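Local coordinates for BPT4 GENE 59 helicase assembly protein (PDB 1C1K) that loads the replicative helicase onto forked DNA covered by single-stranded DNA-binding protein during bacteriophage T4 replication, recombination and repair, at residues A[142-145]-A[146-150]; A[181-184]-A[185-189]. All blocks are in the same frame, centred on the assembly; numbering follows the deposited sequence.

Interaction 1 of 2, residues A[142-145]-A[146-150]; sequences VQSS and YIFKL
Ser145 is the N-cap of the helix that starts at Tyr146, and its side-chain bond to Phe148 makes the cap. OG accepts from Phe148 N at 3.1 Å, with an N-H...O angle of 154°; a chi1 of 63°, which sets OG between the backbone N and the carbonyl carbon, turns the hydroxyl over the first helical turn. The carbonyl O of Ser145 takes Lys149 N at 3.0 Å and so opens the helical ladder of backbone bonds. The buried OG is also hydrogen-bonded to His174, which ties the cap to helix 170-177.

Water extends the polar network one residue back. Ser144 OG lies 2.9 Å from a water that accepts from Lys149 NZ, and the lysine chain, bent at its last torsion (chi4 -51°), brings the ammonium to that water.

Both hydroxyl oxygens also lie against carbon. Ser144 OG meets the edge of the Phe148 ring near its plane, 3.3 Å from CD2, while Ile147 CG2 approaches Ser145 OG to 3.4 Å.

Just ahead of the cap, Gln143 and Ser144 face Asn139 in a G1 beta bulge. Beyond it, Ile147 packs on helices 109-126 and 158-168, and Phe148 sets its ring edge-to-face with Trp183 and Tyr186 of helix 181-196.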
# COMPACT_ATOMS: atom_id res chain seq x y z
N VAL A 142 10.22 21.88 -7.13
CA VAL A 142 8.81 21.64 -6.85
C VAL A 142 8.55 20.72 -5.66
O VAL A 142 7.41 20.34 -5.41
CB VAL A 142 8.09 21.06 -8.10
CG1 VAL A 142 8.15 22.06 -9.24
CG2 VAL A 142 8.76 19.77 -8.52
N GLN A 143 9.61 20.37 -4.94
CA GLN A 143 9.52 19.50 -3.77
C GLN A 143 8.75 18.22 -4.09
O GLN A 143 8.01 17.72 -3.25
CB GLN A 143 8.84 20.23 -2.62
CG GLN A 143 9.56 21.49 -2.16
CD GLN A 143 9.20 21.87 -0.73
OE1 GLN A 143 8.18 21.44 -0.20
NE2 GLN A 143 10.04 22.70 -0.11
N SER A 144 8.95 17.69 -5.29
CA SER A 144 8.25 16.49 -5.70
C SER A 144 9.02 15.79 -6.82
O SER A 144 10.21 16.03 -7.01
CB SER A 144 6.85 16.86 -6.19
OG SER A 144 6.04 15.72 -6.41
N SER A 145 8.32 14.92 -7.55
CA SER A 145 8.90 14.19 -8.67
C SER A 145 7.76 13.77 -9.57
O SER A 145 6.61 13.73 -9.14
CB SER A 145 9.67 12.95 -8.19
OG SER A 145 8.81 12.03 -7.54
N TYR A 146 8.07 13.45 -10.82
CA TYR A 146 7.03 13.02 -11.73
C TYR A 146 6.42 11.71 -11.23
O TYR A 146 5.20 11.54 -11.23
CB TYR A 146 7.59 12.82 -13.13
CG TYR A 146 7.76 14.10 -13.91
CD1 TYR A 146 9.00 14.45 -14.45
CD2 TYR A 146 6.67 14.94 -14.15
CE1 TYR A 146 9.15 15.61 -15.21
CE2 TYR A 146 6.81 16.11 -14.90
CZ TYR A 146 8.05 16.43 -15.43
OH TYR A 146 8.20 17.57 -16.18
N ILE A 147 7.27 10.78 -10.77
CA ILE A 147 6.74 9.51 -10.31
C ILE A 147 5.80 9.67 -9.11
O ILE A 147 4.78 8.99 -9.03
CB ILE A 147 7.89 8.49 -9.99
CG1 ILE A 147 7.32 7.07 -9.97
CG2 ILE A 147 8.59 8.84 -8.68
CD1 ILE A 147 6.78 6.59 -11.31
N PHE A 148 6.12 10.59 -8.20
CA PHE A 148 5.23 10.81 -7.07
C PHE A 148 3.93 11.44 -7.57
O PHE A 148 2.85 11.09 -7.11
CB PHE A 148 5.88 11.74 -6.04
CG PHE A 148 4.98 12.07 -4.87
CD1 PHE A 148 4.19 11.09 -4.27
CD2 PHE A 148 4.92 13.37 -4.36
CE1 PHE A 148 3.36 11.40 -3.20
CE2 PHE A 148 4.09 13.68 -3.29
CZ PHE A 148 3.31 12.69 -2.71
N LYS A 149 4.04 12.37 -8.51
CA LYS A 149 2.87 13.04 -9.07
C LYS A 149 1.94 12.04 -9.73
O LYS A 149 0.72 12.17 -9.66
CB LYS A 149 3.29 14.11 -10.09
CG LYS A 149 3.72 15.43 -9.48
CD LYS A 149 4.21 16.40 -10.54
CE LYS A 149 4.84 17.64 -9.92
NZ LYS A 149 3.97 18.27 -8.90
N LEU A 150 2.52 11.03 -10.39
CA LEU A 150 1.72 10.01 -11.06
C LEU A 150 0.97 9.19 -10.02
O LEU A 150 -0.17 8.77 -10.25
CB LEU A 150 2.62 9.12 -11.91
CG LEU A 150 3.18 9.81 -13.17
CD1 LEU A 150 4.18 8.89 -13.87
CD2 LEU A 150 2.04 10.19 -14.10
O HOH W 1 3.41 16.89 -6.21

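Interaction 2 of 2, residues A[181-184]-A[185-189]; sequences LVWN and NYSIK
Ser187 CB sits over one face of the Trp183 indole, 3.4 Å above the plane and offset toward the rim. The CH-pi geometry is measurable: CB is 3.9 Å from the centroid of the five-membered ring and 27° off its normal. Trp183 CG lies anti to the backbone N (chi1 161°), which carries the indole along the helix to the residue four places on. The hydroxyl, on the same side of the plane, lies beyond the ring's rim, with Ser187 OG 3.6 Å from Trp183 CZ2.

Asn184 and Ile188, one position along, make the next pair. Ile188 CD1 reaches within 3.8 Å of Asn184 ND2, the two side chains running obliquely past each other. Next to it the amide planes of Asn184 and Asn185 are turned 61° apart, and Tyr186 brings its ring edge up to Val182 O in the ring plane, CD1 being 3.6 Å from that oxygen.

The pairs Trp183-Ser187, Asn184-Ile188 and Val182-Tyr186 follow the i to i+4 spacing of an alpha-helix, here the first two turns of helix 181-196, and the backbone bonds confirm it. Ser187 N gives to Trp183 O at 2.7 Å and Ile188 N to Asn184 O at 2.9 Å, whereas the bond from Tyr186 N to Val182 O is weak at 3.5 Å.

In the next shell, Asp175 of helix 170-177 holds the CH-pi pair: its OD2 is hydrogen-bonded to both Trp183 NE1 and Ser187 OG, so one carboxylate oxygen links the indole and the hydroxyl. Trp183 also meets the His174 ring and Phe161 of helix 158-168. Trp86 of helix 83-86 meets the Tyr186 ring edge-to-face and makes a cation-pi contact with Lys189.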
# COMPACT_ATOMS: atom_id res chain seq x y z
N LEU A 181 5.18 18.11 3.61
CA LEU A 181 4.09 17.43 4.30
C LEU A 181 3.27 16.49 3.41
O LEU A 181 2.91 15.39 3.83
CB LEU A 181 3.15 18.47 4.92
CG LEU A 181 1.97 17.92 5.72
CD1 LEU A 181 1.73 18.79 6.94
CD2 LEU A 181 0.72 17.87 4.84
N VAL A 182 2.98 16.92 2.19
CA VAL A 182 2.21 16.09 1.28
C VAL A 182 2.96 14.80 0.96
O VAL A 182 2.36 13.73 0.90
CB VAL A 182 1.90 16.85 -0.03
CG1 VAL A 182 1.25 15.91 -1.04
CG2 VAL A 182 0.96 18.01 0.26
N TRP A 183 4.27 14.89 0.75
CA TRP A 183 5.05 13.69 0.45
C TRP A 183 5.12 12.81 1.68
O TRP A 183 4.90 11.61 1.61
CB TRP A 183 6.48 14.04 0.01
CG TRP A 183 7.41 12.85 0.13
CD1 TRP A 183 8.39 12.68 1.07
CD2 TRP A 183 7.39 11.65 -0.65
NE1 TRP A 183 8.97 11.44 0.93
CE2 TRP A 183 8.38 10.79 -0.12
CE3 TRP A 183 6.63 11.21 -1.75
CZ2 TRP A 183 8.63 9.52 -0.65
CZ3 TRP A 183 6.88 9.95 -2.27
CH2 TRP A 183 7.87 9.12 -1.73
N ASN A 184 5.42 13.43 2.82
CA ASN A 184 5.52 12.70 4.08
C ASN A 184 4.28 11.86 4.36
O ASN A 184 4.39 10.69 4.72
CB ASN A 184 5.76 13.66 5.25
CG ASN A 184 5.67 12.97 6.61
OD1 ASN A 184 6.43 12.05 6.89
ND2 ASN A 184 4.74 13.41 7.45
N ASN A 185 3.10 12.45 4.20
CA ASN A 185 1.85 11.73 4.44
C ASN A 185 1.80 10.46 3.61
O ASN A 185 1.41 9.39 4.09
CB ASN A 185 0.66 12.62 4.09
CG ASN A 185 0.67 13.94 4.84
OD1 ASN A 185 -0.01 14.89 4.45
ND2 ASN A 185 1.44 14.01 5.92
N TYR A 186 2.19 10.57 2.34
CA TYR A 186 2.19 9.41 1.45
C TYR A 186 3.34 8.47 1.82
O TYR A 186 3.17 7.25 1.83
CB TYR A 186 2.35 9.86 -0.01
CG TYR A 186 1.05 9.99 -0.76
CD1 TYR A 186 0.37 11.20 -0.79
CD2 TYR A 186 0.51 8.91 -1.46
CE1 TYR A 186 -0.83 11.34 -1.50
CE2 TYR A 186 -0.68 9.03 -2.17
CZ TYR A 186 -1.34 10.25 -2.18
OH TYR A 186 -2.52 10.38 -2.89
N SER A 187 4.50 9.04 2.12
CA SER A 187 5.67 8.25 2.46
C SER A 187 5.44 7.35 3.67
O SER A 187 5.97 6.24 3.74
CB SER A 187 6.87 9.16 2.71
OG SER A 187 8.05 8.39 2.74
N ILE A 188 4.66 7.84 4.63
CA ILE A 188 4.37 7.04 5.81
C ILE A 188 3.65 5.77 5.35
O ILE A 188 4.01 4.67 5.77
CB ILE A 188 3.48 7.82 6.81
CG1 ILE A 188 4.31 8.91 7.48
CG2 ILE A 188 2.90 6.86 7.86
CD1 ILE A 188 3.48 9.90 8.26
N LYS A 189 2.65 5.92 4.48
CA LYS A 189 1.91 4.76 3.98
C LYS A 189 2.78 3.88 3.10
O LYS A 189 2.73 2.66 3.17
CB LYS A 189 0.68 5.20 3.18
CG LYS A 189 -0.18 6.26 3.86
CD LYS A 189 -1.11 5.65 4.89
CE LYS A 189 -2.24 6.61 5.24
NZ LYS A 189 -2.44 7.61 4.15

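In the fold
Interactions 1 and 2 occur in series along the C-terminal part of the protein, their centres about 12 Å apart, and they touch directly: Phe148 CD1 packs 3.5 Å from Trp183 CE3, and Phe148 CE1 lies 3.6 Å from Tyr186 CG. Interaction 1 is mostly buried, whereas interaction 2 is partly buried, with Trp183 and Ser187 buried and Leu181 and Val182 exposed. Their chemistry differs with position: at the helix start a side chain accepts from an amide that lacks a helical carbonyl partner, while an established helix pairs its own amides and carbonyls. Both contacts are tied to the same helix, 170-177, through different residues.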